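Agmatinase (Burkholderia thailandensis, PDB 4DZ4) probably catalyses the manganese-dependent hydrolysis of agmatine to putrescine and urea. Local coordinates at residues V220-L229 and G264-I274. Sequence-based numbering, arbitrary orientation.
Sequences VHEHGARATL and GGLSSAQALAI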
loop_
_atom_site.group_PDB
_atom_site.type_symbol
_atom_site.label_atom_id
_atom_site.label_comp_id
_atom_site.label_asym_id
_atom_site.label_seq_id
_atom_site.Cartn_x
_atom_site.Cartn_y
_atom_site.Cartn_z
ATOM N N VAL B 220 -8.734 25.383 -18.438
ATOM C CA VAL B 220 -7.509 24.817 -18.966
ATOM C C VAL B 220 -7.842 23.627 -19.862
ATOM O O VAL B 220 -7.279 23.495 -20.941
ATOM C CB VAL B 220 -6.511 24.424 -17.861
ATOM C CG1 VAL B 220 -5.287 23.724 -18.442
ATOM C CG2 VAL B 220 -6.112 25.667 -17.081
ATOM N N HIS B 221 -8.779 22.786 -19.428
ATOM C CA HIS B 221 -9.168 21.621 -20.211
ATOM C C HIS B 221 -9.785 22.048 -21.529
ATOM O O HIS B 221 -9.538 21.436 -22.558
ATOM C CB HIS B 221 -10.163 20.765 -19.424
ATOM C CG HIS B 221 -9.542 20.034 -18.252
ATOM N ND1 HIS B 221 -8.386 19.343 -18.357
ATOM C CD2 HIS B 221 -9.970 19.890 -16.938
ATOM C CE1 HIS B 221 -8.085 18.793 -17.163
ATOM N NE2 HIS B 221 -9.065 19.126 -16.298
ATOM N N GLU B 222 -10.609 23.085 -21.481
ATOM C CA GLU B 222 -11.301 23.588 -22.670
ATOM C C GLU B 222 -10.352 24.248 -23.686
ATOM O O GLU B 222 -10.482 24.034 -24.891
ATOM C CB GLU B 222 -12.393 24.583 -22.265
ATOM C CG GLU B 222 -13.033 25.332 -23.437
ATOM C CD GLU B 222 -13.873 24.442 -24.341
ATOM O OE1 GLU B 222 -14.059 23.235 -24.036
ATOM O OE2 GLU B 222 -14.368 24.949 -25.386
ATOM N N HIS B 223 -9.423 25.061 -23.196
ATOM C CA HIS B 223 -8.630 25.932 -24.066
ATOM C C HIS B 223 -7.267 25.405 -24.370
ATOM O O HIS B 223 -6.683 25.758 -25.406
ATOM C CB HIS B 223 -8.558 27.333 -23.462
ATOM C CG HIS B 223 -9.889 28.038 -23.430
ATOM N ND1 HIS B 223 -10.692 28.036 -22.347
ATOM C CD2 HIS B 223 -10.574 28.737 -24.423
ATOM C CE1 HIS B 223 -11.823 28.714 -22.621
ATOM N NE2 HIS B 223 -11.749 29.148 -23.889
ATOM N N GLY B 224 -6.726 24.587 -23.469
ATOM C CA GLY B 224 -5.466 23.885 -23.728
ATOM C C GLY B 224 -4.258 24.609 -23.170
ATOM O O GLY B 224 -4.353 25.760 -22.744
ATOM N N ALA B 225 -3.119 23.920 -23.182
ATOM C CA ALA B 225 -1.906 24.417 -22.546
ATOM C C ALA B 225 -1.333 25.664 -23.217
ATOM O O ALA B 225 -0.902 26.587 -22.519
ATOM C CB ALA B 225 -0.853 23.305 -22.461
ATOM N N ARG B 226 -1.341 25.723 -24.555
ATOM C CA ARG B 226 -0.739 26.877 -25.243
ATOM C C ARG B 226 -1.541 28.132 -24.905
ATOM O O ARG B 226 -0.976 29.176 -24.600
ATOM C CB ARG B 226 -0.634 26.674 -26.773
ATOM N N ALA B 227 -2.867 28.024 -24.943
ATOM C CA ALA B 227 -3.738 29.151 -24.625
ATOM C C ALA B 227 -3.539 29.632 -23.174
ATOM O O ALA B 227 -3.526 30.831 -22.889
ATOM C CB ALA B 227 -5.194 28.792 -24.891
ATOM N N THR B 228 -3.339 28.672 -22.276
ATOM C CA THR B 228 -3.154 28.970 -20.857
ATOM C C THR B 228 -1.828 29.695 -20.671
ATOM O O THR B 228 -1.748 30.734 -20.015
ATOM C CB THR B 228 -3.145 27.666 -20.039
ATOM O OG1 THR B 228 -4.414 27.006 -20.200
ATOM C CG2 THR B 228 -2.891 27.950 -18.577
ATOM N N LEU B 229 -0.796 29.128 -21.283
ATOM C CA LEU B 229 0.526 29.692 -21.240
ATOM C C LEU B 229 0.517 31.126 -21.776
ATOM O O LEU B 229 1.143 32.020 -21.203
ATOM C CB LEU B 229 1.433 28.782 -22.060
ATOM C CG LEU B 229 2.774 29.210 -22.567
ATOM C CD1 LEU B 229 3.603 29.596 -21.344
ATOM C CD2 LEU B 229 3.322 27.978 -23.259
ATOM N N GLY B 264 -10.891 16.341 -10.795
ATOM C CA GLY B 264 -11.082 17.161 -12.022
ATOM C C GLY B 264 -9.883 18.018 -12.420
ATOM O O GLY B 264 -10.046 19.041 -13.100
ATOM N N GLY B 265 -8.691 17.660 -11.981
ATOM C CA GLY B 265 -7.524 18.539 -12.171
ATOM C C GLY B 265 -6.763 18.303 -13.478
ATOM O O GLY B 265 -7.244 17.638 -14.402
ATOM N N LEU B 266 -5.575 18.882 -13.535
ATOM C CA LEU B 266 -4.695 18.804 -14.690
ATOM C C LEU B 266 -3.913 17.510 -14.761
ATOM O O LEU B 266 -3.617 16.894 -13.744
ATOM C CB LEU B 266 -3.706 19.978 -14.650
ATOM C CG LEU B 266 -4.155 21.320 -15.247
ATOM C CD1 LEU B 266 -5.441 21.873 -14.726
ATOM C CD2 LEU B 266 -3.053 22.365 -15.108
ATOM N N SER B 267 -3.555 17.095 -15.975
ATOM C CA SER B 267 -2.565 16.042 -16.133
ATOM C C SER B 267 -1.139 16.612 -15.945
ATOM O O SER B 267 -0.940 17.815 -16.085
ATOM C CB SER B 267 -2.675 15.401 -17.520
ATOM O OG SER B 267 -2.361 16.336 -18.553
ATOM N N SER B 268 -0.158 15.754 -15.651
ATOM C CA SER B 268 1.222 16.251 -15.617
ATOM C C SER B 268 1.631 16.753 -17.023
ATOM O O SER B 268 2.409 17.711 -17.124
ATOM C CB SER B 268 2.200 15.207 -15.065
ATOM O OG SER B 268 2.074 14.022 -15.820
ATOM N N ALA B 269 1.116 16.116 -18.092
ATOM C CA ALA B 269 1.415 16.566 -19.452
ATOM C C ALA B 269 0.991 18.025 -19.646
ATOM O O ALA B 269 1.771 18.845 -20.200
ATOM C CB ALA B 269 0.744 15.678 -20.499
ATOM N N GLN B 270 -0.230 18.353 -19.247
ATOM C CA GLN B 270 -0.709 19.750 -19.359
ATOM C C GLN B 270 0.147 20.713 -18.538
ATOM O O GLN B 270 0.560 21.766 -19.024
ATOM C CB GLN B 270 -2.169 19.908 -18.911
ATOM C CG GLN B 270 -3.236 19.260 -19.777
ATOM C CD GLN B 270 -4.605 19.257 -19.094
ATOM O OE1 GLN B 270 -4.767 18.757 -17.964
ATOM N NE2 GLN B 270 -5.596 19.845 -19.754
ATOM N N ALA B 271 0.379 20.369 -17.277
ATOM C CA ALA B 271 1.142 21.254 -16.406
ATOM C C ALA B 271 2.557 21.498 -16.945
ATOM O O ALA B 271 3.064 22.633 -16.918
ATOM C CB ALA B 271 1.188 20.700 -14.972
ATOM N N LEU B 272 3.216 20.425 -17.375
ATOM C CA LEU B 272 4.601 20.550 -17.811
ATOM C C LEU B 272 4.665 21.341 -19.127
ATOM O O LEU B 272 5.613 22.103 -19.355
ATOM C CB LEU B 272 5.257 19.173 -17.935
ATOM C CG LEU B 272 5.452 18.454 -16.577
ATOM C CD1 LEU B 272 5.981 17.058 -16.854
ATOM C CD2 LEU B 272 6.398 19.223 -15.631
ATOM N N ALA B 273 3.662 21.147 -19.992
ATOM C CA ALA B 273 3.614 21.876 -21.266
ATOM C C ALA B 273 3.535 23.386 -20.974
ATOM O O ALA B 273 4.170 24.196 -21.664
ATOM C CB ALA B 273 2.409 21.437 -22.089
ATOM N N ILE B 274 2.751 23.750 -19.957
ATOM C CA ILE B 274 2.638 25.156 -19.540
ATOM C C ILE B 274 3.959 25.665 -18.946
ATOM O O ILE B 274 4.501 26.667 -19.420
ATOM C CB ILE B 274 1.465 25.372 -18.552
ATOM C CG1 ILE B 274 0.132 25.020 -19.228
ATOM C CG2 ILE B 274 1.430 26.822 -18.062
ATOM C CD1 ILE B 274 -0.995 24.794 -18.218
#
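Ile274 lays its CG1–CD1 branch over the start of helix 225-236: CG1 is 3.8 Å from Ala225 CB, and CD1 ends 3.7 Å from Thr228 CG2. Its chi1 of -62° sets CG1 anti to the carbonyl carbon, which leaves CG2 facing Leu229. Ala225 CB also meets Ala273 CB at 3.8 Å. These close apolar contacts fit helix segments 225-229 and 268-274, whose axes approach to 9.0 Å and cross at -41°. Thr228 can offer its methyl to Ile274 because its hydroxyl turns back to Gly224 O, a carbonyl that also accepts from Thr228 N.

A polar grip closes the other end. Gln270 NE2 donates to His221 ND1 over 3.2 Å, a nearly straight bond (162°) lying in the amide plane but tilted out of the imidazole plane. That bond implies a proton on NE2, which makes a weak bond to Gly264 O; Gly265 O lies 3.0 Å from His221 NE2, also near the ring plane. The amide is fixed from its other side as well, since Gln270 OE1 accepts from Ser267 N at 2.9 Å, on a lone pair, while Ser267 OG receives Gln270 N. This capping box opens helix 268-276 and, by holding OE1, probably helps orient NE2 toward the histidine.

Val220 CG1 packs against Leu266 CD1, the two side chains crossing at about a right angle, and together with Thr228 Val220 reaches Val200 of strand 198-202. Consecutive helices 217-223 and 225-236, which follow strand 213-216, the outermost of the sheet within this chain, are thus joined to helix 268-276, which meets helix 300-323 through Leu272, on the flank of the parallel arginase-fold sheet.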